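Local coordinates for protein 5-carboxyvanillate decarboxylase (Sphingomonas paucimobilis, PDB 4L6D) that probably decarboxylates 5-carboxyvanillate to vanillate, using a manganese ion held by an amidohydrolase-type TIM barrel, at residues 7-12 and 70-75; 98-103 and 136-141; 268-273 and 291-296; 168-173 and 222-227. All blocks are in the same frame, centred on the assembly; numbering follows the deposited sequence. Where two conformers were deposited one is given.

Interaction 1 of 4, residues 7-12 and 70-75; sequences TEEAVT and DMHLLS. With MN (manganese (II) ion), chain I.
Glu9 lays its aliphatic stem across the imidazole of His72, its CG 3.8 Å from the ring centroid and 19° off the normal, over one face. CG stands anti to the carbonyl carbon (chi1 -46°), which sets it over the ring; the chain then bends at chi2. The two side chains cross nearly at right angles, a fit for glutamate, whose methylenes can pack while its carboxylate serves other partners. Beside this contact the first two strands of the barrel run parallel: Ser75 N donates to Glu9 O at 3.0 Å and Val11 N to Ser75 O at 3.0 Å. Toward the start of the strands the pairing weakens: Glu9 N reaches Leu73 O only at 3.3 Å. A water bridges here, donating to Thr7 O and, at 2.7 Å, to Leu73 O, while Ser75 OG donates to it at 2.8 Å; a small hydroxyl suits this spot. Leu73 CD2 packs against Thr7 O at the turn of the chain. Farther out, Glu9 OE1 accepts from Glu8 N as well as from Ile296 and Asp297, and its OE2 from Tyr298. Glu8, extended beyond CG, binds manganese through OE2 at 2.2 Å, with His174 and Asp297 as fellow protein ligands; its OE1 bonds to Tyr172 and Ser272. A metal-bound water also donates to Glu8 O. Both carboxylate oxygens and the backbone N and O are thus engaged, which probably limits how far Glu8 can turn at the metal.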
# COMPACT_ATOMS: atom_id res chain seq x y z
N THR A 7 -20.53 8.88 -1.26
CA THR A 7 -19.89 9.48 -0.09
C THR A 7 -18.56 10.22 -0.26
O THR A 7 -18.02 10.71 0.74
CB THR A 7 -19.71 8.45 1.04
OG1 THR A 7 -18.98 7.31 0.55
CG2 THR A 7 -21.06 8.00 1.58
N GLU A 8 -18.03 10.32 -1.48
CA GLU A 8 -16.75 11.02 -1.67
C GLU A 8 -16.84 11.99 -2.84
O GLU A 8 -16.06 11.91 -3.80
CB GLU A 8 -15.58 10.06 -1.89
CG GLU A 8 -14.22 10.72 -1.55
CD GLU A 8 -13.02 9.87 -1.94
OE1 GLU A 8 -12.84 8.77 -1.35
OE2 GLU A 8 -12.25 10.29 -2.83
N GLU A 9 -17.78 12.92 -2.75
CA GLU A 9 -18.16 13.71 -3.90
C GLU A 9 -17.65 15.12 -3.72
O GLU A 9 -18.13 15.86 -2.88
CB GLU A 9 -19.68 13.63 -4.12
CG GLU A 9 -20.19 12.18 -3.99
CD GLU A 9 -19.32 11.19 -4.75
OE1 GLU A 9 -18.95 10.12 -4.19
OE2 GLU A 9 -18.99 11.50 -5.92
N ALA A 10 -16.65 15.46 -4.52
CA ALA A 10 -15.90 16.70 -4.37
C ALA A 10 -16.67 17.91 -4.88
O ALA A 10 -17.41 17.84 -5.87
CB ALA A 10 -14.57 16.58 -5.11
N VAL A 11 -16.44 19.04 -4.22
CA VAL A 11 -17.02 20.32 -4.59
C VAL A 11 -15.98 21.40 -4.29
O VAL A 11 -15.04 21.15 -3.55
CB VAL A 11 -18.34 20.58 -3.81
CG1 VAL A 11 -18.06 20.79 -2.30
CG2 VAL A 11 -19.13 21.73 -4.39
N THR A 12 -16.13 22.58 -4.87
CA THR A 12 -15.33 23.71 -4.41
C THR A 12 -16.19 24.97 -4.37
O THR A 12 -17.35 24.95 -4.80
CB THR A 12 -14.08 23.94 -5.26
OG1 THR A 12 -13.23 24.90 -4.61
CG2 THR A 12 -14.44 24.43 -6.67
N ASP A 70 -29.60 9.10 -5.41
CA ASP A 70 -30.39 9.89 -4.48
C ASP A 70 -29.62 11.09 -3.93
O ASP A 70 -30.14 12.20 -3.89
CB ASP A 70 -30.89 9.01 -3.33
CG ASP A 70 -31.70 7.82 -3.81
OD1 ASP A 70 -31.14 6.94 -4.52
OD2 ASP A 70 -32.89 7.74 -3.45
N MET A 71 -28.39 10.86 -3.49
CA MET A 71 -27.61 11.91 -2.84
C MET A 71 -26.12 11.90 -3.13
O MET A 71 -25.52 10.85 -3.39
CB MET A 71 -27.76 11.82 -1.31
CG MET A 71 -29.18 11.92 -0.79
SD MET A 71 -29.27 11.95 1.01
CE MET A 71 -28.86 13.68 1.31
N HIS A 72 -25.53 13.09 -3.06
CA HIS A 72 -24.09 13.24 -2.89
C HIS A 72 -23.81 13.77 -1.50
O HIS A 72 -24.44 14.75 -1.06
CB HIS A 72 -23.50 14.25 -3.85
CG HIS A 72 -23.23 13.72 -5.22
ND1 HIS A 72 -22.41 14.38 -6.11
CD2 HIS A 72 -23.67 12.62 -5.86
CE1 HIS A 72 -22.35 13.70 -7.24
NE2 HIS A 72 -23.12 12.63 -7.12
N LEU A 73 -22.87 13.12 -0.81
CA LEU A 73 -22.23 13.70 0.37
C LEU A 73 -21.04 14.50 -0.11
O LEU A 73 -20.03 13.94 -0.55
CB LEU A 73 -21.80 12.58 1.33
CG LEU A 73 -21.02 13.01 2.57
CD1 LEU A 73 -21.89 13.82 3.55
CD2 LEU A 73 -20.43 11.77 3.26
N LEU A 74 -21.18 15.82 -0.06
CA LEU A 74 -20.19 16.74 -0.63
C LEU A 74 -19.05 17.00 0.35
O LEU A 74 -19.25 17.04 1.56
CB LEU A 74 -20.85 18.07 -0.98
CG LEU A 74 -22.05 18.02 -1.92
CD1 LEU A 74 -22.75 19.38 -1.99
CD2 LEU A 74 -21.63 17.59 -3.32
N SER A 75 -17.85 17.20 -0.20
CA SER A 75 -16.67 17.57 0.58
C SER A 75 -15.85 18.56 -0.22
O SER A 75 -15.69 18.40 -1.43
CB SER A 75 -15.83 16.32 0.90
OG SER A 75 -15.72 15.46 -0.24
MN MN I . -11.83 12.07 -4.03
O HOH W 1 -17.58 13.56 0.52
O HOH W 2 -13.57 13.37 -3.72

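Interaction 2 of 4, residues 98-103 and 136-141; sequences DLMAQT and LRLNGL
Ala101 faces Leu136 and Leu138, and leucine methyls do the touching from the loop side. Among the apolar pairs, Ala101 CB meets Leu136 CD2 at 3.9 Å, while Leu138 CD2 reaches the helix backbone itself, 4.0 Å from Ala101 CA. Such a short side chain lets the loop approach the helix closely. The same Leu138 methyl lies 4.0 Å from Met100 CG, the two side chains crossing obliquely. Met100 starts with CG anti to its backbone N (chi1 179°) and then bends at chi2 and chi3, which carries its thioether end on toward Leu74 of the barrel wall; a flexible methionine can thus touch both the loop and the strand. The polar element is Asp98: OD1 sits 3.9 Å from Leu136 CD2, the two side chains crossing at about a right angle. That carboxylate is occupied by salt bridges: OD1 with Arg131 and OD2 with Arg94, the latter a residue that also lines a vanillate site. No hydrogen bond joins the two segments. In the fold, helix 86-106, which follows the second strand, packs against the turn between helix 122-134 and strand 140-144; Arg137, with positive phi, ends the helical run there. Dispersion and burial of apolar surface therefore do the work across the contact itself, and the directional, charged ties come from the arginines around Asp98, probably steadying the carboxylate beside the leucine methyls.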
# COMPACT_ATOMS: atom_id res chain seq x y z
N ASP A 98 -19.59 27.52 5.82
CA ASP A 98 -20.85 28.24 5.68
C ASP A 98 -21.45 27.97 4.31
O ASP A 98 -22.65 27.75 4.18
CB ASP A 98 -20.65 29.74 5.84
CG ASP A 98 -20.46 30.16 7.28
OD1 ASP A 98 -20.73 29.34 8.18
OD2 ASP A 98 -20.07 31.33 7.51
N LEU A 99 -20.61 27.99 3.28
CA LEU A 99 -21.09 27.76 1.92
C LEU A 99 -21.56 26.32 1.73
O LEU A 99 -22.55 26.07 1.05
CB LEU A 99 -20.02 28.15 0.89
CG LEU A 99 -19.80 29.66 0.79
CD1 LEU A 99 -18.60 29.97 -0.10
CD2 LEU A 99 -21.04 30.35 0.24
N MET A 100 -20.84 25.38 2.34
CA MET A 100 -21.28 23.98 2.32
C MET A 100 -22.66 23.82 2.98
O MET A 100 -23.56 23.18 2.41
CB MET A 100 -20.27 23.09 3.04
CG MET A 100 -20.68 21.61 3.08
SD MET A 100 -20.59 20.83 1.46
CE MET A 100 -18.83 20.57 1.32
N ALA A 101 -22.84 24.41 4.15
CA ALA A 101 -24.14 24.33 4.83
C ALA A 101 -25.26 24.96 4.01
O ALA A 101 -26.37 24.43 3.94
CB ALA A 101 -24.08 24.94 6.23
N GLN A 102 -24.97 26.08 3.36
CA GLN A 102 -25.97 26.75 2.54
C GLN A 102 -26.29 25.95 1.28
O GLN A 102 -27.45 25.91 0.85
CB GLN A 102 -25.52 28.17 2.19
CG GLN A 102 -25.54 29.08 3.41
CD GLN A 102 -24.81 30.40 3.22
OE1 GLN A 102 -24.59 30.85 2.09
NE2 GLN A 102 -24.43 31.03 4.32
N THR A 103 -25.28 25.30 0.71
CA THR A 103 -25.50 24.43 -0.43
C THR A 103 -26.40 23.25 -0.06
O THR A 103 -27.35 22.91 -0.77
CB THR A 103 -24.17 23.91 -0.96
OG1 THR A 103 -23.42 25.02 -1.47
CG2 THR A 103 -24.38 22.89 -2.08
N LEU A 136 -23.92 24.57 12.37
CA LEU A 136 -24.19 24.26 10.97
C LEU A 136 -24.90 22.92 10.82
O LEU A 136 -25.60 22.68 9.84
CB LEU A 136 -22.90 24.24 10.16
CG LEU A 136 -22.18 25.59 10.12
CD1 LEU A 136 -20.95 25.47 9.25
CD2 LEU A 136 -23.11 26.65 9.58
N ARG A 137 -24.72 22.05 11.81
CA ARG A 137 -25.33 20.72 11.82
C ARG A 137 -24.99 19.93 10.55
O ARG A 137 -25.82 19.20 10.01
CB ARG A 137 -26.84 20.83 12.05
CG ARG A 137 -27.21 21.23 13.48
CD ARG A 137 -28.63 21.75 13.59
NE ARG A 137 -28.69 23.18 13.29
CZ ARG A 137 -28.72 24.14 14.22
NH1 ARG A 137 -28.69 23.82 15.51
NH2 ARG A 137 -28.76 25.41 13.86
N LEU A 138 -23.75 20.06 10.11
CA LEU A 138 -23.28 19.29 8.97
C LEU A 138 -23.13 17.80 9.31
O LEU A 138 -23.20 17.40 10.47
CB LEU A 138 -22.00 19.88 8.37
CG LEU A 138 -22.26 21.15 7.55
CD1 LEU A 138 -20.95 21.87 7.30
CD2 LEU A 138 -22.94 20.80 6.25
N ASN A 139 -22.92 16.99 8.28
CA ASN A 139 -23.04 15.54 8.40
C ASN A 139 -21.79 14.83 8.88
O ASN A 139 -21.84 13.67 9.30
CB ASN A 139 -23.48 14.98 7.04
CG ASN A 139 -24.81 15.52 6.60
OD1 ASN A 139 -24.89 16.59 5.99
ND2 ASN A 139 -25.88 14.81 6.94
N GLY A 140 -20.67 15.54 8.82
CA GLY A 140 -19.41 14.95 9.22
C GLY A 140 -18.30 15.91 8.89
O GLY A 140 -18.56 17.09 8.65
N LEU A 141 -17.07 15.40 8.85
CA LEU A 141 -15.89 16.22 8.57
C LEU A 141 -15.04 15.58 7.50
O LEU A 141 -15.09 14.37 7.28
CB LEU A 141 -15.06 16.37 9.84
CG LEU A 141 -15.72 17.10 11.01
CD1 LEU A 141 -14.97 16.81 12.31
CD2 LEU A 141 -15.83 18.60 10.77

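Interaction 3 of 4, residues 268-273 and 291-296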
# COMPACT_ATOMS: atom_id res chain seq x y z
N ALA A 268 -14.41 3.03 8.95
CA ALA A 268 -15.25 2.47 7.90
C ALA A 268 -14.61 2.90 6.59
O ALA A 268 -13.75 3.80 6.57
CB ALA A 268 -16.70 2.97 8.00
N ILE A 269 -15.01 2.25 5.50
CA ILE A 269 -14.39 2.51 4.20
C ILE A 269 -15.43 2.82 3.14
O ILE A 269 -16.61 2.53 3.32
CB ILE A 269 -13.50 1.32 3.72
CG1 ILE A 269 -14.35 0.11 3.30
CG2 ILE A 269 -12.53 0.91 4.81
CD1 ILE A 269 -13.54 -0.93 2.52
N THR A 270 -14.98 3.43 2.05
CA THR A 270 -15.83 3.59 0.87
C THR A 270 -15.18 2.98 -0.35
O THR A 270 -13.98 2.70 -0.37
CB THR A 270 -16.21 5.05 0.56
OG1 THR A 270 -15.21 5.64 -0.27
CG2 THR A 270 -16.40 5.88 1.85
N THR A 271 -16.00 2.79 -1.39
CA THR A 271 -15.56 2.15 -2.62
C THR A 271 -15.11 3.14 -3.70
O THR A 271 -14.95 2.73 -4.84
CB THR A 271 -16.71 1.31 -3.23
OG1 THR A 271 -17.77 2.17 -3.62
CG2 THR A 271 -17.24 0.29 -2.19
N SER A 272 -14.92 4.41 -3.35
CA SER A 272 -14.52 5.40 -4.35
C SER A 272 -13.33 4.92 -5.17
O SER A 272 -12.32 4.49 -4.62
CB SER A 272 -14.16 6.73 -3.69
OG SER A 272 -13.23 6.52 -2.65
N GLY A 273 -13.44 4.97 -6.49
CA GLY A 273 -12.31 4.62 -7.33
C GLY A 273 -11.88 3.17 -7.34
O GLY A 273 -10.84 2.84 -7.92
N ASN A 291 -19.47 -1.78 7.57
CA ASN A 291 -18.30 -0.90 7.49
C ASN A 291 -17.88 -0.50 6.07
O ASN A 291 -16.81 0.07 5.87
CB ASN A 291 -17.10 -1.54 8.19
CG ASN A 291 -17.06 -1.23 9.68
OD1 ASN A 291 -17.83 -0.41 10.19
ND2 ASN A 291 -16.14 -1.87 10.39
N VAL A 292 -18.73 -0.80 5.09
CA VAL A 292 -18.43 -0.47 3.70
C VAL A 292 -19.51 0.41 3.10
O VAL A 292 -20.68 0.05 3.12
CB VAL A 292 -18.27 -1.74 2.84
CG1 VAL A 292 -17.82 -1.37 1.42
CG2 VAL A 292 -17.29 -2.71 3.49
N MET A 293 -19.11 1.54 2.52
CA MET A 293 -20.03 2.48 1.89
C MET A 293 -19.69 2.69 0.43
O MET A 293 -18.54 2.61 0.03
CB MET A 293 -19.97 3.83 2.60
CG MET A 293 -20.53 3.78 4.00
SD MET A 293 -20.32 5.33 4.90
CE MET A 293 -18.59 5.26 5.35
N TRP A 294 -20.71 2.99 -0.36
CA TRP A 294 -20.51 3.30 -1.77
C TRP A 294 -20.13 4.77 -1.98
O TRP A 294 -20.53 5.65 -1.21
CB TRP A 294 -21.79 2.93 -2.52
CG TRP A 294 -21.77 3.25 -3.98
CD1 TRP A 294 -21.08 2.61 -4.96
CD2 TRP A 294 -22.50 4.31 -4.62
NE1 TRP A 294 -21.32 3.21 -6.18
CE2 TRP A 294 -22.20 4.25 -5.99
CE3 TRP A 294 -23.38 5.30 -4.16
CZ2 TRP A 294 -22.75 5.14 -6.91
CZ3 TRP A 294 -23.92 6.18 -5.07
CH2 TRP A 294 -23.61 6.09 -6.43
N ALA A 295 -19.35 5.02 -3.03
CA ALA A 295 -19.01 6.39 -3.43
C ALA A 295 -18.73 6.42 -4.93
O ALA A 295 -18.59 5.37 -5.55
CB ALA A 295 -17.80 6.91 -2.65
N ILE A 296 -18.62 7.62 -5.50
CA ILE A 296 -18.32 7.78 -6.92
C ILE A 296 -16.94 8.39 -7.13
O ILE A 296 -16.22 7.98 -8.05
CB ILE A 296 -19.36 8.65 -7.63
CG1 ILE A 296 -20.77 8.07 -7.47
CG2 ILE A 296 -18.99 8.83 -9.11
CD1 ILE A 296 -21.86 9.06 -7.80
O HOH W 3 -17.63 2.86 -6.31
O HOH W 4 -15.79 5.21 -7.97
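Strand 267-270, helix 277-287 and strand 292-293 make a beta-alpha-beta unit, and Ile269 and Val292 touch where its two parallel strands meet. Their side chains lie side by side and point the same way, CG1 of Ile269 4.1 Å from CG2 of Val292; beta-branched residues suit such extended backbone, and both pack beneath the crossover helix, Ile269 on Leu287 and Val292 on Leu280. Three main-chain bonds join the strands: Ile269 N to Asn291 O at 2.9 Å, Met293 N to Ile269 O at 2.8 Å, and Thr271 N to Met293 O at 2.9 Å. These are the seventh and eighth strands of the TIM barrel. On the other face of the pair, Met293 bends at chi3 (-77°) to bring CE within 4.0 Å of Ala268 CB, with Ile331 of helix 317-331 beside both. Past the strand ends, threonine takes over from backbone pairing: Thr271 OG1, held between its own backbone N and carbonyl carbon, weakly accepts from Ala295 N at 3.3 Å, and a water links the same hydroxyl to Ala295 O. A second water joins Gly273 N, which donates to it, with Ile296 O. Ala295 is small enough for its CB to fit 3.8 Å from Ser272 CB and close to Thr270 OG1. The serine hydroxyl itself turns to Glu8, a manganese ligand, and to His227 N, whereas Thr270 OG1 bonds to Tyr172 OH.

Interaction 4 of 4, residues 168-173 and 222-227; sequences GLALYI and KIVLGH
Tyr172 and Val224 sit across from each other on neighbouring parallel strands, their side chains crossing at a slant. Val224 CG1 lies over one face of the phenol ring, 3.9 Å from its centroid and 21° off the normal, and set toward the rim, where it meets CD2 and CE2. The tyrosine holds CG anti to its backbone N (chi1 -156°), which starts the ring on the side facing Val224. Its hydroxyl OH comes within 3.3 Å of Gly226 CA; a residue with no side chain permits that approach. On the reverse face of the strand pair, Leu171 and Ile223 lie alongside each other, pointing the same way, with Ile223 CD1 4.1 Å from Leu171 CB. Ile173 slants across Ile223 and brings CD1 to 3.7 Å from its CG2, while Leu225 CD2 reaches Ile173 O at 3.6 Å. These branched aliphatics suit the layer between barrel wall and outer helices, where Met209 of helix 197-211 meets Ile173. The backbones are joined by Leu171 N to Lys222 O at 2.8 Å, Val224 N to Leu171 O and Ile173 N to Val224 O. Waters extend the ladder at either end, one between Leu169 O and Lys222 N, the other between Ile173 O and Gly226 N. Packed on one face by a valine methyl and bonded through OH to Glu8 and Thr270, the buried tyrosine is a second-shell residue that probably helps to orient the metal-binding glutamate.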
# COMPACT_ATOMS: atom_id res chain seq x y z
N GLY A 168 -18.84 13.87 17.86
CA GLY A 168 -19.55 12.72 17.34
C GLY A 168 -19.52 12.62 15.81
O GLY A 168 -20.06 11.67 15.24
N LEU A 169 -18.89 13.58 15.15
CA LEU A 169 -18.78 13.56 13.68
C LEU A 169 -17.70 12.60 13.21
O LEU A 169 -16.58 12.58 13.73
CB LEU A 169 -18.46 14.96 13.14
CG LEU A 169 -19.52 16.04 13.38
CD1 LEU A 169 -19.05 17.34 12.77
CD2 LEU A 169 -20.86 15.61 12.80
N ALA A 170 -18.03 11.83 12.18
CA ALA A 170 -17.03 11.00 11.51
C ALA A 170 -16.10 11.88 10.68
O ALA A 170 -16.54 12.86 10.08
CB ALA A 170 -17.71 9.96 10.63
N LEU A 171 -14.81 11.54 10.66
CA LEU A 171 -13.83 12.26 9.85
C LEU A 171 -13.41 11.43 8.65
O LEU A 171 -12.82 10.36 8.79
CB LEU A 171 -12.59 12.60 10.68
CG LEU A 171 -11.44 13.23 9.90
CD1 LEU A 171 -11.80 14.62 9.38
CD2 LEU A 171 -10.19 13.29 10.77
N TYR A 172 -13.72 11.93 7.46
CA TYR A 172 -13.26 11.32 6.22
C TYR A 172 -11.85 11.82 5.98
O TYR A 172 -11.64 13.02 5.80
CB TYR A 172 -14.18 11.74 5.07
CG TYR A 172 -14.22 10.79 3.88
CD1 TYR A 172 -13.05 10.42 3.21
CD2 TYR A 172 -15.43 10.29 3.42
CE1 TYR A 172 -13.10 9.57 2.12
CE2 TYR A 172 -15.49 9.44 2.33
CZ TYR A 172 -14.32 9.08 1.69
OH TYR A 172 -14.40 8.24 0.62
N ILE A 173 -10.86 10.92 6.03
CA ILE A 173 -9.50 11.31 5.67
C ILE A 173 -9.29 10.98 4.21
O ILE A 173 -8.96 9.85 3.85
CB ILE A 173 -8.42 10.67 6.57
CG1 ILE A 173 -8.65 11.05 8.04
CG2 ILE A 173 -7.05 11.16 6.14
CD1 ILE A 173 -7.66 10.41 9.01
N LYS A 222 -14.46 8.22 14.85
CA LYS A 222 -14.81 7.45 13.66
C LYS A 222 -14.10 8.08 12.46
O LYS A 222 -14.25 9.27 12.19
CB LYS A 222 -16.32 7.39 13.42
CG LYS A 222 -16.74 6.50 12.24
CD LYS A 222 -16.56 4.99 12.54
CE LYS A 222 -17.68 4.47 13.43
NZ LYS A 222 -17.40 3.10 13.98
N ILE A 223 -13.32 7.25 11.78
CA ILE A 223 -12.53 7.66 10.62
C ILE A 223 -13.05 6.91 9.39
O ILE A 223 -13.36 5.72 9.47
CB ILE A 223 -11.04 7.31 10.82
CG1 ILE A 223 -10.51 7.88 12.14
CG2 ILE A 223 -10.20 7.76 9.60
CD1 ILE A 223 -10.53 9.39 12.24
N VAL A 224 -13.16 7.61 8.27
CA VAL A 224 -13.60 6.98 7.03
C VAL A 224 -12.49 7.12 5.98
O VAL A 224 -11.90 8.19 5.82
CB VAL A 224 -14.92 7.58 6.54
CG1 VAL A 224 -15.26 7.06 5.14
CG2 VAL A 224 -16.07 7.27 7.53
N LEU A 225 -12.18 6.01 5.31
CA LEU A 225 -11.18 6.00 4.24
C LEU A 225 -11.78 5.53 2.92
O LEU A 225 -12.43 4.48 2.86
CB LEU A 225 -10.02 5.07 4.61
CG LEU A 225 -9.19 5.45 5.83
CD1 LEU A 225 -8.15 4.36 6.05
CD2 LEU A 225 -8.49 6.79 5.63
N GLY A 226 -11.54 6.31 1.87
CA GLY A 226 -12.01 5.96 0.54
C GLY A 226 -11.10 4.94 -0.15
O GLY A 226 -10.19 4.39 0.46
N HIS A 227 -11.39 4.68 -1.42
CA HIS A 227 -10.54 3.83 -2.25
C HIS A 227 -10.32 2.47 -1.60
O HIS A 227 -9.19 1.99 -1.47
CB HIS A 227 -9.25 4.58 -2.57
CG HIS A 227 -9.54 6.01 -2.90
ND1 HIS A 227 -9.23 7.04 -2.04
CD2 HIS A 227 -10.26 6.56 -3.90
CE1 HIS A 227 -9.72 8.17 -2.52
NE2 HIS A 227 -10.34 7.91 -3.66
O HOH W 5 -15.50 10.79 15.53
O HOH W 6 -9.55 8.25 1.67

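How the interactions relate
Interactions 1, 3 and 4 each pair adjacent strands of one parallel barrel and converge on the manganese ligand Glu8, whose side chain lies about 4 Å from a bound vanillate at nearest atoms. Glu8 OE1 is 2.6 Å from Ser272 OG of interaction 3 and 2.6 Å from Tyr172 OH of interaction 4. Those two contacts are themselves tied, Thr270 OG1 to Tyr172 OH at 2.9 Å. The helix of interaction 2 packs outside the sheet, Met100 CE 3.7 Å from Val11 CG1 of interaction 1; its strand end joins interaction 4, where Tyr172 N probably donates to Leu141 O at 2.8 Å. Interactions 2 and 3 do not touch, their centres being about 21 Å apart.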